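Local coordinates for probable outer membrane protein (Pseudomonas aeruginosa, PDB 3DWO), which probably carries long-chain fatty acids and other hydrophobic compounds across the outer membrane, as a beta-barrel channel of the OmpP1/FadL family, at residues A[6-11]-A[15-20]; A[27-30]-A[35-38]; A[175-180]-A[244-249]; A[327-332]-A[417-422]. All blocks are in the same frame, centred on the assembly; numbering follows the deposited sequence.

Contact 1: A[6-11]-A[15-20]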
# COMPACT_ATOMS: atom_id res chain seq x y z
N PRO A 6 -7.06 -0.67 3.03
CA PRO A 6 -8.28 -1.31 3.53
C PRO A 6 -9.23 -1.52 2.36
O PRO A 6 -9.47 -0.61 1.57
CB PRO A 6 -8.82 -0.28 4.52
CG PRO A 6 -7.58 0.38 5.02
CD PRO A 6 -6.78 0.58 3.76
N THR A 7 -9.77 -2.73 2.24
CA THR A 7 -10.69 -3.07 1.16
C THR A 7 -12.13 -3.15 1.68
O THR A 7 -12.70 -4.24 1.81
CB THR A 7 -10.29 -4.43 0.52
OG1 THR A 7 -10.38 -5.47 1.51
CG2 THR A 7 -8.85 -4.36 0.01
N THR A 8 -12.72 -1.99 1.97
CA THR A 8 -14.07 -1.92 2.51
C THR A 8 -14.94 -0.92 1.75
O THR A 8 -14.53 -0.36 0.74
CB THR A 8 -14.05 -1.47 4.00
OG1 THR A 8 -12.92 -2.07 4.65
CG2 THR A 8 -15.31 -1.91 4.71
N ASN A 9 -16.15 -0.71 2.25
CA ASN A 9 -17.08 0.24 1.66
C ASN A 9 -17.16 1.44 2.60
O ASN A 9 -16.50 1.47 3.65
CB ASN A 9 -18.45 -0.39 1.48
CG ASN A 9 -18.92 -1.13 2.71
OD1 ASN A 9 -18.69 -0.69 3.84
ND2 ASN A 9 -19.59 -2.25 2.50
N THR A 10 -17.99 2.42 2.24
CA THR A 10 -18.13 3.62 3.05
C THR A 10 -18.59 3.35 4.48
O THR A 10 -18.11 4.00 5.41
CB THR A 10 -19.10 4.60 2.40
OG1 THR A 10 -20.42 4.04 2.40
CG2 THR A 10 -18.68 4.88 0.98
N ALA A 11 -19.50 2.40 4.65
CA ALA A 11 -19.99 2.06 5.98
C ALA A 11 -18.78 1.60 6.80
O ALA A 11 -18.60 2.03 7.94
CB ALA A 11 -21.02 0.94 5.90
N ARG A 15 -16.80 3.34 10.45
CA ARG A 15 -16.53 2.76 11.76
C ARG A 15 -15.11 2.23 11.89
O ARG A 15 -14.85 1.30 12.66
CB ARG A 15 -17.55 1.66 12.08
CG ARG A 15 -17.77 0.67 10.95
CD ARG A 15 -18.79 -0.39 11.35
NE ARG A 15 -19.03 -1.33 10.26
CZ ARG A 15 -20.08 -1.30 9.45
NH1 ARG A 15 -21.03 -0.39 9.61
NH2 ARG A 15 -20.18 -2.19 8.48
N ALA A 16 -14.19 2.83 11.14
CA ALA A 16 -12.78 2.44 11.15
C ALA A 16 -12.59 0.95 10.88
O ALA A 16 -11.70 0.32 11.44
CB ALA A 16 -12.14 2.81 12.49
N MET A 17 -13.44 0.40 10.01
CA MET A 17 -13.38 -1.01 9.64
C MET A 17 -13.66 -2.00 10.78
O MET A 17 -13.44 -3.20 10.63
CB MET A 17 -12.00 -1.33 9.04
CG MET A 17 -11.76 -0.80 7.63
SD MET A 17 -11.64 1.00 7.51
CE MET A 17 -10.00 1.28 8.15
N ALA A 18 -14.16 -1.50 11.91
CA ALA A 18 -14.45 -2.37 13.05
C ALA A 18 -15.57 -3.35 12.72
O ALA A 18 -16.61 -2.97 12.19
CB ALA A 18 -14.82 -1.53 14.27
N GLY A 19 -15.35 -4.62 13.03
CA GLY A 19 -16.35 -5.63 12.76
C GLY A 19 -16.20 -6.22 11.37
O GLY A 19 -16.93 -7.14 10.99
N GLY A 20 -15.26 -5.69 10.60
CA GLY A 20 -15.05 -6.20 9.26
C GLY A 20 -16.31 -6.11 8.43
O GLY A 20 -16.95 -5.06 8.37

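Contact 2: A[27-30]-A[35-38]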
# COMPACT_ATOMS: atom_id res chain seq x y z
N PRO A 27 -22.44 -6.19 1.65
CA PRO A 27 -21.88 -6.76 0.41
C PRO A 27 -20.36 -6.86 0.34
O PRO A 27 -19.83 -7.62 -0.47
CB PRO A 27 -22.47 -5.86 -0.67
CG PRO A 27 -22.62 -4.55 0.02
CD PRO A 27 -23.19 -4.96 1.36
N SER A 28 -19.65 -6.10 1.19
CA SER A 28 -18.19 -6.15 1.18
C SER A 28 -17.71 -7.54 1.59
O SER A 28 -16.53 -7.87 1.45
CB SER A 28 -17.61 -5.12 2.15
OG SER A 28 -17.94 -5.44 3.49
N ALA A 29 -18.64 -8.36 2.09
CA ALA A 29 -18.30 -9.72 2.50
C ALA A 29 -17.86 -10.56 1.31
O ALA A 29 -17.16 -11.55 1.47
CB ALA A 29 -19.51 -10.37 3.18
N ALA A 30 -18.28 -10.16 0.11
CA ALA A 30 -17.92 -10.89 -1.10
C ALA A 30 -16.40 -11.09 -1.20
O ALA A 30 -15.93 -12.04 -1.82
CB ALA A 30 -18.43 -10.15 -2.32
N ALA A 35 -17.62 -16.11 3.73
CA ALA A 35 -18.51 -16.94 4.53
C ALA A 35 -19.73 -16.16 5.03
O ALA A 35 -20.84 -16.70 5.08
CB ALA A 35 -17.75 -17.54 5.71
N ALA A 36 -19.53 -14.90 5.40
CA ALA A 36 -20.62 -14.06 5.92
C ALA A 36 -21.71 -13.85 4.88
O ALA A 36 -22.82 -13.41 5.20
CB ALA A 36 -20.06 -12.71 6.38
N MET A 37 -21.39 -14.17 3.64
CA MET A 37 -22.32 -14.02 2.53
C MET A 37 -23.52 -14.98 2.71
O MET A 37 -24.61 -14.73 2.20
CB MET A 37 -21.56 -14.34 1.24
CG MET A 37 -21.93 -13.51 0.05
SD MET A 37 -20.61 -13.55 -1.17
CE MET A 37 -20.25 -15.30 -1.28
N ALA A 38 -23.29 -16.07 3.43
CA ALA A 38 -24.32 -17.07 3.67
C ALA A 38 -25.47 -16.55 4.52
O ALA A 38 -26.49 -17.22 4.67
CB ALA A 38 -23.70 -18.30 4.32

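Contact 3: A[175-180]-A[244-249]. With C8E ((hydroxyethyloxy)tri(ethyloxy)octane), chain C; C8E ((hydroxyethyloxy)tri(ethyloxy)octane), chain D.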
# COMPACT_ATOMS: atom_id res chain seq x y z
N GLN A 175 14.97 7.00 -8.96
CA GLN A 175 15.93 7.31 -7.91
C GLN A 175 17.19 7.78 -8.62
O GLN A 175 17.49 7.32 -9.72
CB GLN A 175 16.18 6.03 -7.10
CG GLN A 175 17.31 6.06 -6.10
CD GLN A 175 17.38 4.75 -5.31
OE1 GLN A 175 16.70 3.79 -5.65
NE2 GLN A 175 18.21 4.72 -4.28
N ASN A 176 17.90 8.71 -8.00
CA ASN A 176 19.13 9.21 -8.60
C ASN A 176 20.26 8.23 -8.37
O ASN A 176 20.35 7.61 -7.30
CB ASN A 176 19.53 10.54 -7.98
CG ASN A 176 20.81 11.09 -8.57
OD1 ASN A 176 20.87 11.41 -9.76
ND2 ASN A 176 21.86 11.19 -7.75
N LEU A 177 21.12 8.08 -9.37
CA LEU A 177 22.29 7.21 -9.27
C LEU A 177 23.50 8.10 -9.50
O LEU A 177 23.51 8.93 -10.41
CB LEU A 177 22.29 6.11 -10.33
CG LEU A 177 21.13 5.13 -10.48
CD1 LEU A 177 21.57 4.06 -11.48
CD2 LEU A 177 20.76 4.49 -9.14
N ASP A 178 24.52 7.90 -8.67
CA ASP A 178 25.76 8.65 -8.75
C ASP A 178 26.89 7.63 -9.02
O ASP A 178 27.48 7.09 -8.08
CB ASP A 178 25.98 9.35 -7.40
CG ASP A 178 27.19 10.24 -7.40
OD1 ASP A 178 28.07 10.06 -8.25
OD2 ASP A 178 27.25 11.12 -6.51
N LEU A 179 27.17 7.36 -10.29
CA LEU A 179 28.20 6.38 -10.66
C LEU A 179 29.59 6.58 -10.03
O LEU A 179 30.24 5.60 -9.65
CB LEU A 179 28.38 6.31 -12.19
CG LEU A 179 27.22 5.89 -13.09
CD1 LEU A 179 27.79 5.25 -14.35
CD2 LEU A 179 26.31 4.89 -12.39
N TYR A 180 30.05 7.82 -9.94
CA TYR A 180 31.35 8.07 -9.33
C TYR A 180 31.34 7.67 -7.85
O TYR A 180 32.30 7.10 -7.34
CB TYR A 180 31.74 9.54 -9.45
CG TYR A 180 32.53 9.87 -10.69
CD1 TYR A 180 33.72 9.21 -10.98
CD2 TYR A 180 32.09 10.85 -11.58
CE1 TYR A 180 34.46 9.51 -12.12
CE2 TYR A 180 32.81 11.15 -12.73
CZ TYR A 180 33.99 10.48 -12.99
OH TYR A 180 34.70 10.77 -14.13
N TYR A 244 13.68 -0.83 -17.23
CA TYR A 244 14.33 0.21 -16.44
C TYR A 244 15.17 0.97 -17.45
O TYR A 244 15.61 0.41 -18.45
CB TYR A 244 15.23 -0.38 -15.33
CG TYR A 244 16.62 -0.83 -15.77
CD1 TYR A 244 17.61 0.10 -16.10
CD2 TYR A 244 16.94 -2.19 -15.85
CE1 TYR A 244 18.89 -0.32 -16.50
CE2 TYR A 244 18.21 -2.62 -16.25
CZ TYR A 244 19.18 -1.68 -16.57
OH TYR A 244 20.43 -2.10 -16.96
N ASN A 245 15.37 2.26 -17.19
CA ASN A 245 16.18 3.07 -18.07
C ASN A 245 16.79 4.15 -17.20
O ASN A 245 16.29 4.45 -16.11
CB ASN A 245 15.33 3.69 -19.20
CG ASN A 245 14.47 4.84 -18.74
OD1 ASN A 245 14.96 5.94 -18.52
ND2 ASN A 245 13.18 4.59 -18.58
N LEU A 246 17.91 4.70 -17.65
CA LEU A 246 18.59 5.73 -16.90
C LEU A 246 18.51 7.01 -17.70
O LEU A 246 18.90 7.03 -18.87
CB LEU A 246 20.06 5.36 -16.67
CG LEU A 246 20.41 4.13 -15.84
CD1 LEU A 246 19.72 2.90 -16.39
CD2 LEU A 246 21.91 3.93 -15.87
N TYR A 247 17.98 8.06 -17.09
CA TYR A 247 17.90 9.35 -17.77
C TYR A 247 19.06 10.18 -17.25
O TYR A 247 18.96 10.81 -16.19
CB TYR A 247 16.57 10.05 -17.47
CG TYR A 247 16.63 11.54 -17.75
CD1 TYR A 247 17.21 12.02 -18.92
CD2 TYR A 247 16.15 12.46 -16.82
CE1 TYR A 247 17.33 13.40 -19.16
CE2 TYR A 247 16.27 13.83 -17.04
CZ TYR A 247 16.86 14.29 -18.21
OH TYR A 247 17.02 15.65 -18.42
N ASP A 248 20.16 10.19 -17.99
CA ASP A 248 21.34 10.95 -17.59
C ASP A 248 21.25 12.44 -17.89
O ASP A 248 20.75 12.84 -18.94
CB ASP A 248 22.59 10.38 -18.27
CG ASP A 248 22.49 10.44 -19.79
OD1 ASP A 248 23.43 10.96 -20.43
OD2 ASP A 248 21.49 9.95 -20.35
N HIS A 249 21.72 13.25 -16.95
CA HIS A 249 21.75 14.71 -17.08
C HIS A 249 23.08 15.02 -16.41
O HIS A 249 23.19 15.80 -15.45
CB HIS A 249 20.56 15.35 -16.35
CG HIS A 249 20.25 14.73 -15.02
ND1 HIS A 249 20.57 15.33 -13.83
CD2 HIS A 249 19.61 13.58 -14.70
CE1 HIS A 249 20.14 14.59 -12.83
NE2 HIS A 249 19.55 13.51 -13.33
C1 C8E C . 21.16 0.36 -9.51
C2 C8E C . 22.56 0.00 -9.36
C3 C8E C . 23.49 0.94 -9.98
C4 C8E C . 24.81 0.36 -9.87
C5 C8E C . 25.80 1.38 -10.29
C6 C8E C . 27.14 0.89 -10.09
C7 C8E C . 27.90 1.91 -10.79
C8 C8E C . 29.31 1.52 -10.74
O9 C8E C . 30.44 2.23 -11.22
C10 C8E C . 30.53 2.55 -12.59
C11 C8E C . 31.84 3.25 -12.74
O12 C8E C . 31.68 4.62 -13.14
C13 C8E C . 32.90 5.39 -13.07
C14 C8E C . 33.08 6.88 -13.48
O15 C8E C . 32.13 7.93 -13.84
C16 C8E C . 31.89 7.93 -15.26
C17 C8E C . 32.83 8.82 -16.08
O18 C8E C . 33.17 8.55 -17.45
C19 C8E C . 34.36 7.72 -17.58
C20 C8E C . 34.74 6.93 -18.88
O21 C8E C . 35.65 5.83 -18.77
C1 C8E D . 10.00 1.39 3.74
C2 C8E D . 10.11 1.52 2.29
C3 C8E D . 9.71 0.34 1.53
C4 C8E D . 9.79 0.69 0.13
C5 C8E D . 8.95 -0.24 -0.65
C6 C8E D . 8.64 0.33 -1.95
C7 C8E D . 8.32 -0.89 -2.69
C8 C8E D . 7.17 -0.62 -3.59
O9 C8E D . 7.09 -0.92 -4.97
C10 C8E D . 8.02 -0.33 -5.86
C11 C8E D . 7.67 -0.85 -7.22
O12 C8E D . 8.49 -1.98 -7.56
C13 C8E D . 9.44 -1.78 -8.65
C14 C8E D . 10.86 -1.16 -8.53
O15 C8E D . 12.17 -1.62 -8.99
C16 C8E D . 12.84 -2.42 -7.99
C17 C8E D . 13.75 -1.62 -7.03
O18 C8E D . 14.20 -0.27 -7.30
C19 C8E D . 15.46 -0.22 -8.02
C20 C8E D . 16.72 0.55 -7.48
O21 C8E D . 16.95 1.90 -7.90
O HOH W 1 18.60 11.92 -11.44

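Contact 4: A[327-332]-A[417-422]. With C8E ((hydroxyethyloxy)tri(ethyloxy)octane), chain D; C8E ((hydroxyethyloxy)tri(ethyloxy)octane), chain C.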
# COMPACT_ATOMS: atom_id res chain seq x y z
N VAL A 327 20.40 -4.62 -8.32
CA VAL A 327 20.58 -4.15 -6.95
C VAL A 327 19.49 -4.75 -6.07
O VAL A 327 18.33 -4.89 -6.50
CB VAL A 327 20.53 -2.59 -6.83
CG1 VAL A 327 19.16 -2.06 -7.22
CG2 VAL A 327 20.88 -2.18 -5.40
N SER A 328 19.87 -5.14 -4.86
CA SER A 328 18.93 -5.70 -3.90
C SER A 328 18.91 -4.80 -2.67
O SER A 328 19.94 -4.56 -2.05
CB SER A 328 19.35 -7.12 -3.51
OG SER A 328 18.33 -7.75 -2.75
N ILE A 329 17.73 -4.30 -2.32
CA ILE A 329 17.58 -3.41 -1.17
C ILE A 329 16.80 -4.10 -0.04
O ILE A 329 15.63 -4.44 -0.20
CB ILE A 329 16.84 -2.12 -1.60
CG1 ILE A 329 17.60 -1.46 -2.75
CG2 ILE A 329 16.73 -1.15 -0.42
CD1 ILE A 329 16.89 -0.27 -3.36
N PRO A 330 17.45 -4.31 1.10
CA PRO A 330 16.76 -4.96 2.22
C PRO A 330 15.75 -4.04 2.90
O PRO A 330 15.99 -2.85 3.05
CB PRO A 330 17.90 -5.34 3.16
CG PRO A 330 19.10 -5.44 2.25
CD PRO A 330 18.90 -4.25 1.35
N TYR A 331 14.62 -4.60 3.29
CA TYR A 331 13.60 -3.82 3.97
C TYR A 331 13.16 -4.52 5.24
O TYR A 331 12.78 -3.88 6.21
CB TYR A 331 12.41 -3.58 3.03
CG TYR A 331 12.66 -2.44 2.07
CD1 TYR A 331 12.85 -1.14 2.54
CD2 TYR A 331 12.71 -2.65 0.69
CE1 TYR A 331 13.09 -0.08 1.66
CE2 TYR A 331 12.95 -1.60 -0.20
CZ TYR A 331 13.14 -0.31 0.29
OH TYR A 331 13.35 0.73 -0.58
N THR A 332 13.25 -5.85 5.23
CA THR A 332 12.89 -6.69 6.37
C THR A 332 11.69 -6.20 7.19
O THR A 332 11.80 -5.97 8.39
CB THR A 332 14.10 -6.84 7.33
OG1 THR A 332 14.61 -5.55 7.67
CG2 THR A 332 15.21 -7.65 6.66
N ASP A 417 27.01 0.18 -1.00
CA ASP A 417 28.07 0.65 -1.88
C ASP A 417 27.65 1.03 -3.31
O ASP A 417 27.89 2.16 -3.74
CB ASP A 417 29.20 -0.38 -1.97
CG ASP A 417 29.88 -0.63 -0.62
OD1 ASP A 417 29.89 0.29 0.23
OD2 ASP A 417 30.43 -1.74 -0.43
N ARG A 418 27.03 0.10 -4.04
CA ARG A 418 26.65 0.40 -5.42
C ARG A 418 25.61 1.51 -5.59
O ARG A 418 25.39 1.98 -6.70
CB ARG A 418 26.21 -0.87 -6.16
CG ARG A 418 24.90 -1.49 -5.72
CD ARG A 418 24.62 -2.75 -6.56
NE ARG A 418 25.62 -3.79 -6.35
CZ ARG A 418 25.72 -4.91 -7.06
NH1 ARG A 418 24.87 -5.14 -8.06
NH2 ARG A 418 26.67 -5.79 -6.79
N LEU A 419 24.99 1.93 -4.49
CA LEU A 419 24.00 3.01 -4.55
C LEU A 419 24.57 4.36 -4.10
O LEU A 419 23.83 5.32 -3.88
CB LEU A 419 22.76 2.67 -3.73
CG LEU A 419 21.86 1.58 -4.32
CD1 LEU A 419 20.64 1.40 -3.43
CD2 LEU A 419 21.44 1.96 -5.75
N GLY A 420 25.89 4.43 -3.95
CA GLY A 420 26.51 5.68 -3.56
C GLY A 420 27.01 5.85 -2.13
O GLY A 420 27.73 6.81 -1.85
N GLY A 421 26.63 4.95 -1.23
CA GLY A 421 27.09 5.03 0.15
C GLY A 421 26.63 6.21 1.00
O GLY A 421 27.21 6.47 2.06
N GLY A 422 25.60 6.93 0.56
CA GLY A 422 25.13 8.07 1.33
C GLY A 422 24.23 7.67 2.49
O GLY A 422 23.98 6.48 2.71
C1 C8E D . 10.00 1.39 3.74
C2 C8E D . 10.11 1.52 2.29
C3 C8E D . 9.71 0.34 1.53
C4 C8E D . 9.79 0.69 0.13
C5 C8E D . 8.95 -0.24 -0.65
C6 C8E D . 8.64 0.33 -1.95
C7 C8E D . 8.32 -0.89 -2.69
C8 C8E D . 7.17 -0.62 -3.59
O9 C8E D . 7.09 -0.92 -4.97
C10 C8E D . 8.02 -0.33 -5.86
C11 C8E D . 7.67 -0.85 -7.22
O12 C8E D . 8.49 -1.98 -7.56
C13 C8E D . 9.44 -1.78 -8.65
C14 C8E D . 10.86 -1.16 -8.53
O15 C8E D . 12.17 -1.62 -8.99
C16 C8E D . 12.84 -2.42 -7.99
C17 C8E D . 13.75 -1.62 -7.03
O18 C8E D . 14.20 -0.27 -7.30
C19 C8E D . 15.46 -0.22 -8.02
C20 C8E D . 16.72 0.55 -7.48
O21 C8E D . 16.95 1.90 -7.90
C1 C8E C . 21.16 0.36 -9.51
C2 C8E C . 22.56 0.00 -9.36
C3 C8E C . 23.49 0.94 -9.98
C4 C8E C . 24.81 0.36 -9.87
C5 C8E C . 25.80 1.38 -10.29
C6 C8E C . 27.14 0.89 -10.09
C7 C8E C . 27.90 1.91 -10.79
C8 C8E C . 29.31 1.52 -10.74
O9 C8E C . 30.44 2.23 -11.22
C10 C8E C . 30.53 2.55 -12.59
C11 C8E C . 31.84 3.25 -12.74
O12 C8E C . 31.68 4.62 -13.14
C13 C8E C . 32.90 5.39 -13.07
C14 C8E C . 33.08 6.88 -13.48
O15 C8E C . 32.13 7.93 -13.84
C16 C8E C . 31.89 7.93 -15.26
C17 C8E C . 32.83 8.82 -16.08
O18 C8E C . 33.17 8.55 -17.45
C19 C8E C . 34.36 7.72 -17.58
C20 C8E C . 34.74 6.93 -18.88
O21 C8E C . 35.65 5.83 -18.77

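Contact 1: A[6-11]-A[15-20]
Arg-15 enters the second segment with its backbone N directed back at Ala-11 O, a weak bond of 3.4 Å whose N-H...O angle is only 132°. The side chain of Arg-15 folds over the same carbonyl. A chi1 of 47° seats CG between the backbone N and the carbonyl carbon, which leaves Arg-15 CG 3.4 Å from Ala-11 O. From CG the chain runs extended to NE, and Ala-11 O lies 3.7 Å above the plane of the Arg-15 guanidinium, offset toward the rim of that face. Arg-15 NH1 thereby comes to 3.9 Å from Ala-11 CB. The charge is answered by a salt bridge to Asp-344, with Phe-23 in a cation-pi contact.

Ala-16, at positive phi, is the C-prime residue of a Schellman motif that ends helix 10-14. Asn-9 caps the other end through OD1 to Gly-12 N, so the short helix is closed at both ends. In FadL relatives this N-terminal stretch forms the hatch that plugs the barrel, consistent with the contacts made here to surrounding barrel strands.

Met-17 follows with its chain bent at chi2 and chi3, curling back over the first segment. Its CG rests 3.4 Å from Thr-8 OG1, while Met-17 CE lies 4.1 Å from Pro-6 CG. A type I' turn over 15-18 is closed by Ala-18 N to Arg-15 O, and a type II turn over 17-20 by Gly-20 N to Met-17 O (3.1 Å), with Gly-19 taking the positive phi of 89°.

Contact 2: A[27-30]-A[35-38]
No ring, amide or other flat side-chain group takes part where Ala-29 and Ala-30 meet Ala-36 and Met-37; the surfaces that touch are methyls, a thioether sulfur and some backbone. Ala-29 points its CB at the other segment and meets Ala-36 CB methyl to methyl at 4.0 Å. The same Ala-29 CB also rests 4.3 Å from Met-37 N, so this methyl faces both the Ala-36 methyl and the backbone at Met-37. Met-37 reaches back in return, and its sulfur does the touching: SD lies 3.8 Å from Ala-30 CA and 4.2 Å from Ala-30 CB. Both segments belong to the N-terminal part that in FadL relatives forms the hatch inside the barrel, and the contact joins the short, weakly bonded helix about 29-32 to the turn that leads into strand 44-63. Met-37 also packs on Val-103, Ser-149 and Ser-151 of the wall. No hydrogen bond crosses between the segments. The barrel supplies polar partners instead, Ser-149 OG for Ala-30 O and Ser-159 OG for Ala-35 O, which implies that close apolar fit joins the segments to each other while serines tie their backbone to the wall.

Contact 3: A[175-180]-A[244-249]
A water held by both segments links Asn-176 to His-249: it lies 2.6 Å from His-249 NE2 and donates a hydrogen bond of 2.9 Å to Asn-176 OD1. It sits at the edge of the imidazole, in the ring plane, so the bridge is made through NE2 and involves neither ring face. The two polar atoms do not meet directly: Asn-176 OD1 and His-249 NE2 are 4.3 Å apart. With CG anti to the backbone N (chi1 179°), the asparagine amide extends toward the histidine, and its ND2 is taken up by Asp-134.

The segments belong to strands 158-177 and 226-248, which are not sheet neighbours; strand 201-220 pairs with both. The contact therefore reaches across an intervening strand at one end of the beta barrel, where helices 179-184 and 253-259 gather in the connecting loops. There the only apolar touch between the segments is branch end against branch end, Leu-177 CD1 to Leu-246 CD2 at 4.4 Å.

Two detergent molecules reach the first segment. The C8E of chain C runs its alkyl part past Leu-177 and Leu-179, and its ether O15 stands 3.2 Å above the centre of the Tyr-180 ring, with C14 3.3 Å from Tyr-180 CE1. Such lining suggests a binding groove for hydrophobic compounds, as in FadL relatives. At the other end of the segment, the extended side chain of Gln-175 accepts a hydrogen bond at OE1 from O21 of the C8E of chain D (2.9 Å), and Arg-372 bonds to the same oxygen.

Contact 4: A[327-332]-A[417-422]
Val-327 and Leu-419 set their side chains at about a right angle, joining the two-stranded hairpin 316-321/324-330 to the loop between barrel strands 395-411 and 423-441. Val-327 CG2, anti to the backbone N, is the branch that does most of the touching: it lies 4.0 Å from Leu-419 CG and equally 4.0 Å from Arg-418 CD. Val-327 and Arg-418 run past each other in opposite directions, so the arginine offers its aliphatic middle to the valine. A bend at chi3 (64°) then turns the guanidinium aside, and NH1 bonds to Ile-326 O, adding a polar tie to the same hairpin. Ile-329 also lies nearly perpendicular to Leu-419; its CD1 meets Leu-419 CD1 at 4.1 Å, so this leucine spans two residues of one strand. Detergent chains lie against the same apolar side chains, consistent with a hydrophobic passage of the FadL kind. Just past the end of the strand, Tyr-331 has the C8E of chain D over one face, with C3 3.4 Å from CE1, while its OH bonds to Asp-370 and Arg-372. The other valine branch touches both detergents: Val-327 CG1 is 3.6 Å from C20 of the chain D molecule and 3.9 Å from C1 of the chain C molecule.

How the contacts relate
The four contacts come in series along the chain and form two clusters on opposite sides of its centre. Contacts 1 and 2, centred 13 Å apart, involve the successive helices 10-14 and 29-32 and touch where Asn-9 packs on Ser-28, as parts of what in FadL relatives is the N-terminal hatch. Contacts 3 and 4 are 15 Å apart by their centres and meet through Leu-419, which packs on Gln-175 and Leu-177; both touch the same two detergent molecules. Between the clusters the centres are 37 to 48 Å apart. This layout fits a FadL-type channel, with hydrophobic ligand sites toward one end of the barrel and a plug toward the other.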